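Local coordinates for protein porin (Pseudomonas aeruginosa, PDB 3T24) that forms a beta-barrel channel in the bacterial outer membrane that probably lets small carboxylate-bearing solutes pass, at residues R20-N25 and R391-Y396; P326-M331 and I358-Q363; E353-I358 and R375-R380. All coordinates share one frame; numbering follows the deposited sequence.

Interaction 1. Residues R20-N25 and R391-Y396. With SO4 (sulfate ion), chain F.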
loop_
_atom_site.group_PDB
_atom_site.type_symbol
_atom_site.label_atom_id
_atom_site.label_comp_id
_atom_site.label_asym_id
_atom_site.label_seq_id
_atom_site.Cartn_x
_atom_site.Cartn_y
_atom_site.Cartn_z
ATOM N N ARG A 20 6.707 6.248 -17.088
ATOM C CA ARG A 20 6.909 6.486 -15.662
ATOM C C ARG A 20 8.386 6.700 -15.355
ATOM O O ARG A 20 9.229 5.850 -15.655
ATOM C CB ARG A 20 6.341 5.312 -14.845
ATOM C CG ARG A 20 5.933 5.675 -13.430
ATOM C CD ARG A 20 4.865 4.719 -12.859
ATOM N NE ARG A 20 4.211 5.324 -11.705
ATOM C CZ ARG A 20 4.648 5.181 -10.466
ATOM N NH1 ARG A 20 5.712 4.438 -10.240
ATOM N NH2 ARG A 20 4.023 5.764 -9.456
ATOM N N ASN A 21 8.697 7.860 -14.791
ATOM C CA ASN A 21 10.065 8.165 -14.400
ATOM C C ASN A 21 10.202 8.246 -12.878
ATOM O O ASN A 21 9.455 8.959 -12.204
ATOM C CB ASN A 21 10.559 9.443 -15.074
ATOM C CG ASN A 21 12.075 9.551 -15.062
ATOM O OD1 ASN A 21 12.652 10.243 -14.226
ATOM N ND2 ASN A 21 12.727 8.836 -15.972
ATOM N N PHE A 22 11.144 7.488 -12.342
ATOM C CA PHE A 22 11.276 7.357 -10.898
ATOM C C PHE A 22 12.671 7.767 -10.511
ATOM O O PHE A 22 13.650 7.193 -10.987
ATOM C CB PHE A 22 11.004 5.910 -10.430
ATOM C CG PHE A 22 11.163 5.704 -8.938
ATOM C CD1 PHE A 22 10.317 6.328 -8.041
ATOM C CD2 PHE A 22 12.153 4.864 -8.435
ATOM C CE1 PHE A 22 10.454 6.124 -6.679
ATOM C CE2 PHE A 22 12.304 4.664 -7.068
ATOM C CZ PHE A 22 11.461 5.302 -6.195
ATOM N N TYR A 23 12.756 8.778 -9.657
ATOM C CA TYR A 23 14.034 9.192 -9.124
ATOM C C TYR A 23 14.024 9.228 -7.600
ATOM O O TYR A 23 13.082 9.722 -6.988
ATOM C CB TYR A 23 14.398 10.576 -9.657
ATOM C CG TYR A 23 15.663 11.093 -9.041
ATOM C CD1 TYR A 23 16.897 10.634 -9.476
ATOM C CD2 TYR A 23 15.629 12.006 -7.997
ATOM C CE1 TYR A 23 18.066 11.091 -8.910
ATOM C CE2 TYR A 23 16.792 12.464 -7.416
ATOM C CZ TYR A 23 18.009 12.005 -7.880
ATOM O OH TYR A 23 19.177 12.459 -7.314
ATOM N N PHE A 24 15.078 8.729 -6.976
ATOM C CA PHE A 24 15.200 8.940 -5.547
ATOM C C PHE A 24 16.646 9.044 -5.072
ATOM O O PHE A 24 17.556 8.417 -5.626
ATOM C CB PHE A 24 14.396 7.906 -4.744
ATOM C CG PHE A 24 15.195 6.727 -4.294
ATOM C CD1 PHE A 24 16.030 6.822 -3.192
ATOM C CD2 PHE A 24 15.110 5.521 -4.963
ATOM C CE1 PHE A 24 16.772 5.737 -2.766
ATOM C CE2 PHE A 24 15.854 4.423 -4.541
ATOM C CZ PHE A 24 16.691 4.537 -3.444
ATOM N N ASN A 25 16.854 9.885 -4.067
ATOM C CA ASN A 25 18.147 9.942 -3.406
ATOM C C ASN A 25 17.975 9.788 -1.905
ATOM O O ASN A 25 16.952 10.153 -1.335
ATOM C CB ASN A 25 18.937 11.206 -3.772
ATOM C CG ASN A 25 18.276 12.470 -3.287
ATOM O OD1 ASN A 25 17.551 12.469 -2.295
ATOM N ND2 ASN A 25 18.521 13.566 -3.990
ATOM N N ARG A 391 12.044 11.506 -3.181
ATOM C CA ARG A 391 11.549 10.812 -4.364
ATOM C C ARG A 391 10.910 11.796 -5.326
ATOM O O ARG A 391 10.054 12.595 -4.932
ATOM C CB ARG A 391 10.474 9.804 -3.997
ATOM C CG ARG A 391 10.907 8.786 -3.013
ATOM C CD ARG A 391 9.752 7.959 -2.561
ATOM N NE ARG A 391 10.175 7.140 -1.447
ATOM C CZ ARG A 391 10.066 5.824 -1.411
ATOM N NH1 ARG A 391 9.539 5.170 -2.438
ATOM N NH2 ARG A 391 10.481 5.169 -0.339
ATOM N N LEU A 392 11.302 11.716 -6.590
ATOM C CA LEU A 392 10.553 12.384 -7.652
ATOM C C LEU A 392 9.937 11.329 -8.572
ATOM O O LEU A 392 10.636 10.459 -9.100
ATOM C CB LEU A 392 11.463 13.318 -8.444
ATOM C CG LEU A 392 10.764 14.373 -9.330
ATOM C CD1 LEU A 392 10.188 15.455 -8.395
ATOM C CD2 LEU A 392 11.791 14.975 -10.315
ATOM N N ILE A 393 8.620 11.381 -8.732
ATOM C CA ILE A 393 7.935 10.477 -9.643
ATOM C C ILE A 393 7.262 11.290 -10.770
ATOM O O ILE A 393 6.442 12.167 -10.505
ATOM C CB ILE A 393 6.904 9.565 -8.900
ATOM C CG1 ILE A 393 7.552 8.819 -7.719
ATOM C CG2 ILE A 393 6.325 8.530 -9.841
ATOM C CD1 ILE A 393 7.301 9.438 -6.349
ATOM N N VAL A 394 7.650 11.031 -12.018
ATOM C CA VAL A 394 7.035 11.704 -13.167
ATOM C C VAL A 394 6.206 10.700 -13.939
ATOM O O VAL A 394 6.699 9.641 -14.328
ATOM C CB VAL A 394 8.064 12.318 -14.133
ATOM C CG1 VAL A 394 7.352 12.850 -15.376
ATOM C CG2 VAL A 394 8.866 13.437 -13.455
ATOM N N SER A 395 4.937 11.022 -14.155
ATOM C CA SER A 395 4.017 10.037 -14.704
ATOM C C SER A 395 3.064 10.578 -15.780
ATOM O O SER A 395 2.417 11.617 -15.614
ATOM C CB SER A 395 3.237 9.368 -13.569
ATOM O OG SER A 395 2.292 8.443 -14.081
ATOM N N TYR A 396 2.969 9.853 -16.883
ATOM C CA TYR A 396 2.056 10.244 -17.950
ATOM C C TYR A 396 1.395 9.014 -18.526
ATOM O O TYR A 396 2.085 8.113 -19.012
ATOM C CB TYR A 396 2.795 10.996 -19.060
ATOM C CG TYR A 396 1.876 11.514 -20.142
ATOM C CD1 TYR A 396 1.094 12.638 -19.923
ATOM C CD2 TYR A 396 1.786 10.885 -21.378
ATOM C CE1 TYR A 396 0.244 13.130 -20.892
ATOM C CE2 TYR A 396 0.932 11.376 -22.369
ATOM C CZ TYR A 396 0.165 12.504 -22.116
ATOM O OH TYR A 396 -0.698 13.008 -23.070
HETATM S S SO4 F . 9.100 2.100 -0.325
HETATM O O1 SO4 F . 7.925 2.342 0.509
HETATM O O2 SO4 F . 8.900 2.640 -1.667
HETATM O O3 SO4 F . 10.289 2.748 0.214
HETATM O O4 SO4 F . 9.305 0.651 -0.386
#

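Interaction 2. Residues P326-M331 and I358-Q363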
loop_
_atom_site.group_PDB
_atom_site.type_symbol
_atom_site.label_atom_id
_atom_site.label_comp_id
_atom_site.label_asym_id
_atom_site.label_seq_id
_atom_site.Cartn_x
_atom_site.Cartn_y
_atom_site.Cartn_z
ATOM N N PRO A 326 -5.486 24.689 -9.588
ATOM C CA PRO A 326 -6.086 23.362 -9.484
ATOM C C PRO A 326 -5.065 22.327 -9.939
ATOM O O PRO A 326 -4.276 22.610 -10.841
ATOM C CB PRO A 326 -7.235 23.422 -10.490
ATOM C CG PRO A 326 -7.565 24.869 -10.608
ATOM C CD PRO A 326 -6.260 25.585 -10.464
ATOM N N GLY A 327 -5.073 21.150 -9.321
ATOM C CA GLY A 327 -4.150 20.097 -9.695
ATOM C C GLY A 327 -2.854 20.152 -8.909
ATOM O O GLY A 327 -1.980 19.297 -9.070
ATOM N N LEU A 328 -2.730 21.172 -8.066
ATOM C CA LEU A 328 -1.593 21.299 -7.163
ATOM C C LEU A 328 -2.035 20.968 -5.744
ATOM O O LEU A 328 -2.953 21.595 -5.211
ATOM C CB LEU A 328 -1.041 22.724 -7.196
ATOM C CG LEU A 328 0.016 23.061 -6.139
ATOM C CD1 LEU A 328 1.298 22.258 -6.359
ATOM C CD2 LEU A 328 0.309 24.562 -6.083
ATOM N N THR A 329 -1.382 19.987 -5.134
ATOM C CA THR A 329 -1.710 19.595 -3.770
ATOM C C THR A 329 -0.485 19.601 -2.859
ATOM O O THR A 329 0.633 19.331 -3.296
ATOM C CB THR A 329 -2.380 18.194 -3.708
ATOM O OG1 THR A 329 -1.532 17.209 -4.318
ATOM C CG2 THR A 329 -3.721 18.213 -4.406
ATOM N N PHE A 330 -0.711 19.920 -1.590
ATOM C CA PHE A 330 0.341 19.911 -0.596
ATOM C C PHE A 330 -0.062 18.945 0.483
ATOM O O PHE A 330 -1.248 18.754 0.750
ATOM C CB PHE A 330 0.532 21.298 0.012
ATOM C CG PHE A 330 1.544 21.337 1.130
ATOM C CD1 PHE A 330 2.902 21.373 0.853
ATOM C CD2 PHE A 330 1.136 21.352 2.454
ATOM C CE1 PHE A 330 3.837 21.411 1.879
ATOM C CE2 PHE A 330 2.062 21.394 3.482
ATOM C CZ PHE A 330 3.415 21.421 3.193
ATOM N N MET A 331 0.927 18.320 1.099
ATOM C CA MET A 331 0.671 17.477 2.247
ATOM C C MET A 331 1.911 17.481 3.116
ATOM O O MET A 331 3.029 17.487 2.609
ATOM C CB MET A 331 0.299 16.045 1.817
ATOM C CG MET A 331 -0.067 15.123 2.991
ATOM S SD MET A 331 1.338 14.554 3.999
ATOM C CE MET A 331 2.019 13.284 2.938
ATOM N N ILE A 358 4.645 17.309 -2.365
ATOM C CA ILE A 358 4.102 18.292 -3.288
ATOM C C ILE A 358 3.817 17.624 -4.620
ATOM O O ILE A 358 4.688 16.987 -5.198
ATOM C CB ILE A 358 5.050 19.489 -3.477
ATOM C CG1 ILE A 358 5.335 20.140 -2.120
ATOM C CG2 ILE A 358 4.432 20.498 -4.416
ATOM C CD1 ILE A 358 6.112 21.462 -2.190
ATOM N N ALA A 359 2.589 17.758 -5.098
ATOM C CA ALA A 359 2.165 17.079 -6.318
ATOM C C ALA A 359 1.400 18.008 -7.258
ATOM O O ALA A 359 0.526 18.761 -6.831
ATOM C CB ALA A 359 1.315 15.865 -5.980
ATOM N N TYR A 360 1.736 17.940 -8.539
ATOM C CA TYR A 360 1.062 18.733 -9.557
ATOM C C TYR A 360 0.626 17.868 -10.743
ATOM O O TYR A 360 1.368 16.993 -11.214
ATOM C CB TYR A 360 1.949 19.885 -10.034
ATOM C CG TYR A 360 1.246 20.819 -10.997
ATOM C CD1 TYR A 360 0.252 21.676 -10.551
ATOM C CD2 TYR A 360 1.568 20.835 -12.350
ATOM C CE1 TYR A 360 -0.404 22.531 -11.416
ATOM C CE2 TYR A 360 0.915 21.691 -13.232
ATOM C CZ TYR A 360 -0.069 22.541 -12.755
ATOM O OH TYR A 360 -0.729 23.395 -13.611
ATOM N N VAL A 361 -0.594 18.112 -11.205
ATOM C CA VAL A 361 -1.115 17.464 -12.399
ATOM C C VAL A 361 -1.533 18.528 -13.391
ATOM O O VAL A 361 -2.368 19.379 -13.077
ATOM C CB VAL A 361 -2.315 16.570 -12.072
ATOM C CG1 VAL A 361 -2.914 15.998 -13.356
ATOM C CG2 VAL A 361 -1.888 15.454 -11.146
ATOM N N PHE A 362 -0.935 18.509 -14.577
ATOM C CA PHE A 362 -1.278 19.508 -15.590
ATOM C C PHE A 362 -2.742 19.402 -16.002
ATOM O O PHE A 362 -3.232 18.317 -16.326
ATOM C CB PHE A 362 -0.358 19.415 -16.807
ATOM C CG PHE A 362 1.018 19.971 -16.562
ATOM C CD1 PHE A 362 1.394 21.194 -17.111
ATOM C CD2 PHE A 362 1.928 19.281 -15.776
ATOM C CE1 PHE A 362 2.652 21.713 -16.890
ATOM C CE2 PHE A 362 3.191 19.791 -15.548
ATOM C CZ PHE A 362 3.554 21.014 -16.104
ATOM N N GLN A 363 -3.430 20.538 -15.962
ATOM C CA GLN A 363 -4.865 20.588 -16.180
ATOM C C GLN A 363 -5.203 20.918 -17.641
ATOM O O GLN A 363 -6.343 20.749 -18.076
ATOM C CB GLN A 363 -5.499 21.628 -15.246
ATOM C CG GLN A 363 -5.260 21.399 -13.761
ATOM C CD GLN A 363 -6.011 20.194 -13.207
ATOM O OE1 GLN A 363 -7.242 20.185 -13.147
ATOM N NE2 GLN A 363 -5.269 19.173 -12.794
HETATM O O HOH W 1 -2.981 24.386 -12.669
#

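Interaction 3. Residues E353-I358 and R375-R380. With SO4 (sulfate ion), chain D.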
loop_
_atom_site.group_PDB
_atom_site.type_symbol
_atom_site.label_atom_id
_atom_site.label_comp_id
_atom_site.label_asym_id
_atom_site.label_seq_id
_atom_site.Cartn_x
_atom_site.Cartn_y
_atom_site.Cartn_z
ATOM N N GLU A 353 9.562 10.806 12.353
ATOM C CA GLU A 353 9.654 11.112 10.942
ATOM C C GLU A 353 8.790 12.314 10.582
ATOM O O GLU A 353 7.715 12.519 11.152
ATOM C CB GLU A 353 9.261 9.889 10.106
ATOM C CG GLU A 353 9.291 10.110 8.607
ATOM C CD GLU A 353 8.985 8.846 7.801
ATOM O OE1 GLU A 353 9.053 7.719 8.360
ATOM O OE2 GLU A 353 8.682 8.993 6.598
ATOM N N ARG A 354 9.283 13.115 9.644
ATOM C CA ARG A 354 8.484 14.173 9.054
ATOM C C ARG A 354 8.481 13.980 7.543
ATOM O O ARG A 354 9.540 13.758 6.957
ATOM C CB ARG A 354 9.054 15.555 9.396
ATOM C CG ARG A 354 8.275 16.711 8.763
ATOM C CD ARG A 354 8.939 18.052 9.047
ATOM N NE ARG A 354 9.297 18.205 10.460
ATOM C CZ ARG A 354 8.506 18.748 11.382
ATOM N NH1 ARG A 354 7.302 19.201 11.043
ATOM N NH2 ARG A 354 8.920 18.838 12.643
ATOM N N ASP A 355 7.301 14.077 6.927
ATOM C CA ASP A 355 7.162 13.982 5.467
ATOM C C ASP A 355 6.567 15.247 4.875
ATOM O O ASP A 355 5.711 15.895 5.488
ATOM C CB ASP A 355 6.261 12.809 5.044
ATOM C CG ASP A 355 6.811 11.479 5.449
ATOM O OD1 ASP A 355 7.982 11.433 5.907
ATOM O OD2 ASP A 355 6.071 10.476 5.307
ATOM N N MET A 356 6.994 15.563 3.659
ATOM C CA MET A 356 6.442 16.681 2.913
ATOM C C MET A 356 6.213 16.247 1.439
ATOM O O MET A 356 7.150 15.867 0.744
ATOM C CB MET A 356 7.393 17.878 3.034
ATOM C CG MET A 356 6.809 19.221 2.629
ATOM S SD MET A 356 7.188 19.712 0.930
ATOM C CE MET A 356 8.932 20.106 1.049
ATOM N N ASP A 357 4.963 16.268 0.985
ATOM C CA ASP A 357 4.636 15.922 -0.401
ATOM C C ASP A 357 4.094 17.096 -1.179
ATOM O O ASP A 357 3.201 17.796 -0.720
ATOM C CB ASP A 357 3.618 14.784 -0.457
ATOM C CG ASP A 357 4.192 13.472 0.045
ATOM O OD1 ASP A 357 5.292 13.494 0.637
ATOM O OD2 ASP A 357 3.546 12.420 -0.155
ATOM N N ILE A 358 4.645 17.309 -2.365
ATOM C CA ILE A 358 4.102 18.292 -3.288
ATOM C C ILE A 358 3.817 17.624 -4.620
ATOM O O ILE A 358 4.688 16.987 -5.198
ATOM C CB ILE A 358 5.050 19.489 -3.477
ATOM C CG1 ILE A 358 5.335 20.140 -2.120
ATOM C CG2 ILE A 358 4.432 20.498 -4.416
ATOM C CD1 ILE A 358 6.112 21.462 -2.190
ATOM N N ARG A 375 8.261 13.717 -3.094
ATOM C CA ARG A 375 8.064 13.190 -1.743
ATOM C C ARG A 375 9.349 13.319 -0.933
ATOM O O ARG A 375 10.376 12.715 -1.250
ATOM C CB ARG A 375 7.603 11.730 -1.791
ATOM C CG ARG A 375 6.207 11.539 -2.384
ATOM C CD ARG A 375 5.822 10.072 -2.516
ATOM N NE ARG A 375 4.381 9.896 -2.356
ATOM C CZ ARG A 375 3.802 9.536 -1.213
ATOM N NH1 ARG A 375 4.548 9.297 -0.140
ATOM N NH2 ARG A 375 2.482 9.400 -1.138
ATOM N N ASN A 376 9.283 14.126 0.115
ATOM C CA ASN A 376 10.446 14.395 0.944
ATOM C C ASN A 376 10.320 13.855 2.371
ATOM O O ASN A 376 9.302 14.071 3.038
ATOM C CB ASN A 376 10.694 15.895 1.007
ATOM C CG ASN A 376 11.680 16.251 2.073
ATOM O OD1 ASN A 376 11.302 16.604 3.192
ATOM N ND2 ASN A 376 12.962 16.114 1.757
ATOM N N ALA A 377 11.359 13.187 2.859
ATOM C CA ALA A 377 11.260 12.578 4.187
ATOM C C ALA A 377 12.521 12.697 5.032
ATOM O O ALA A 377 13.636 12.575 4.515
ATOM C CB ALA A 377 10.838 11.112 4.072
ATOM N N THR A 378 12.326 12.918 6.336
ATOM C CA THR A 378 13.405 12.850 7.318
ATOM C C THR A 378 13.028 11.849 8.399
ATOM O O THR A 378 11.930 11.920 8.957
ATOM C CB THR A 378 13.646 14.220 7.989
ATOM O OG1 THR A 378 13.817 15.202 6.976
ATOM C CG2 THR A 378 14.889 14.189 8.828
ATOM N N MET A 379 13.931 10.912 8.677
ATOM C CA MET A 379 13.729 9.914 9.724
ATOM C C MET A 379 14.858 10.021 10.754
ATOM O O MET A 379 16.038 9.959 10.394
ATOM C CB MET A 379 13.705 8.501 9.121
ATOM C CG MET A 379 13.999 7.339 10.126
ATOM S SD MET A 379 12.601 7.064 11.211
ATOM C CE MET A 379 11.311 6.645 10.051
ATOM N N ARG A 380 14.513 10.216 12.022
ATOM C CA ARG A 380 15.548 10.218 13.076
ATOM C C ARG A 380 15.244 9.227 14.193
ATOM O O ARG A 380 14.085 9.039 14.583
ATOM C CB ARG A 380 15.760 11.620 13.667
ATOM C CG ARG A 380 16.255 12.699 12.664
ATOM C CD ARG A 380 17.729 12.558 12.284
ATOM N NE ARG A 380 18.155 13.596 11.337
ATOM C CZ ARG A 380 18.051 13.495 10.007
ATOM N NH1 ARG A 380 17.551 12.379 9.445
ATOM N NH2 ARG A 380 18.456 14.508 9.230
HETATM S S SO4 D . 21.313 16.117 11.288
HETATM O O1 SO4 D . 22.116 16.445 12.460
HETATM O O2 SO4 D . 21.613 17.013 10.178
HETATM O O3 SO4 D . 21.666 14.765 10.872
HETATM O O4 SO4 D . 19.908 16.232 11.686
HETATM O O HOH W 2 9.842 16.434 5.357
#

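Interaction 1. Residues R20-N25 and R391-Y396
F22 and I393 meet as a non-hydrogen-bonded pair where the first strand of the barrel, 14-30, runs antiparallel to the last, 386-399, the seam that closes the outer-membrane beta-barrel of this OprD-family porin. CG1 of I393 comes up to the edge of the F22 ring, in its plane, 3.7 Å from CD1. The other branch, CG2, anti to the backbone N, lies over one face of the R20 guanidinium, 3.6 Å from NH2. A beta-branched aliphatic suits this place because it serves an aromatic edge and the poorly hydrated flat face of a guanidinium at once; it leaves the in-plane N-H groups of R20 to polar partners, and NH1 donates to the carbonyls of R131 and L132.

On the same face R391 packs its CG against CB of F24 at 4.0 Å, and its extended chain carries the guanidinium to a sulfate ion. NH1 donates to sulfate O2 at 2.7 Å; NH2 also bonds O3, at a modelled length too short to be trusted. S130, R131 and R163 bind the same anion, which probably came from the crystallisation liquor, and such a basic pocket is consistent with a channel for carboxylates. E389 pairs with R391.

The opposite face carries N21 beside V394, CB to CB 3.9 Å, while W41 and Q43 of strand 33-50 hold the N21 amide. Beneath the side chains, N21 with V394 and Y23 with L392 each exchange two backbone hydrogen bonds; the straightest runs from N21 N to V394 O, 2.7 Å at 177°.

Interaction 2. Residues P326-M331 and I358-Q363
The ring of Y360 meets L328 edge-on: CB of L328 lies in the ring plane, 3.7 Å from CD1. Elsewhere on the rim of this ring F362 approaches, and the F362 ring offers its face, with CE2 of Y360 3.6 Å above its plane and over its centre. A second aromatic, F330, takes CG1 of I358 at its edge, 4.0 Å from CD1. L328, F330, I358 and Y360 thus share one face of the sheet, where bulky apolar groups suit a barrel exterior that probably borders lipid.

Tyrosine adds a polar tip to this belt. Y360 OH lies 2.6 Å from a water in the plane of its ring, and that water donates to P326 O at 2.9 Å, tying the ring to the turn before strand 328-341. Next comes G327, whose positive phi of 90° suits a residue without a side chain; Q363 NE2 comes to 3.4 Å from its CA. Bent at chi2 (-70°), Q363 folds back on its own segment and NE2 donates to V361 O at 2.9 Å, nearly straight but from above the carbonyl plane.

On the other face T329 and A359 form a hydrogen-bonded pair with both backbone bonds made, the small methyl of A359 lying 3.6 Å from T329 OG1. V361 N adds a third bond, to G327 O. These are the ends of the hairpin strands 328-341 and 348-361, probably at the periplasmic rim. Backbone bonds to F320 and Y318 join L328 and F330 to the preceding strand, 310-319, and its end, and W374 and V372 of strand 371-381 continue the wall beyond I358 and Y360.

Interaction 3. Residues E353-I358 and R375-R380
E353 meets M379 across a non-hydrogen-bonded pair. The glutamate chain is fully extended, while M379, bent at chi2 and chi3, curls its CE back to 3.8 Å from E353 CB. The flexible methionine chain lets its methyl lie along the glutamate stem, and the buried acid is satisfied by the backbone N-H groups of I301 and G302 in a loop.

R354 and T378 form a hydrogen-bonded pair on the reverse face, R354 N to T378 O and T378 N to R354 O, and the guanidinium of R354 leads away. Past T378, R380 donates from NE to O4 of a sulfate at 3.2 Å.

D355 turns its carboxylate toward A377, with OD1 3.4 Å from the alanine CB; a methyl is small enough to let the acid lie close. Its OD2 is held by R333 and by the backbone N of Q300. The non-hydrogen-bonded pairs, with E353, D355, D357 and R375, put their side chains on one face and the hydrogen-bonded pairs put theirs on the other, the alternation of an antiparallel hairpin in a porin barrel wall; the E353, D355 and D357 face probably lines the channel.

M356 N donates to N376 O at 2.8 Å, and N376 N returns a bond to M356 O. The N376 amide lies beside the methionine CB: a water lies 2.6 Å from OD1 and probably donates to it, and ND2 donates to N390.

D357, with CG beside the backbone N (chi1 -68°), sets OD2 3.1 Å above the centre of the R375 guanidinium. The planes stand 67° apart, and the salt bridge, OD2 to NH1 3.3 Å, rests on charge alone. No N-H of R375 points at that oxygen, and its NH2 forms a salt bridge with another sulfate.

All three contacts lie in one continuous stretch of barrel wall. Interactions 2 and 3 share strand 348-361 and the residue I358; M331 O stands 2.8 Å from D357 N, a probable hydrogen bond, while F330 CE1 packs on M356 CG at 3.8 Å. Strand 371-381 carries the wall from interaction 3 to interaction 1, where R375 N lies 2.8 Å from R391 O, again probably bonded. Interactions 1 and 2 do not touch, their nearest atoms being about 7 Å apart. R391 and R375, neighbours across strands 371-381 and 386-399, each hold a sulfate, so interactions 1 and 3 together place basic groups on what is probably the channel face.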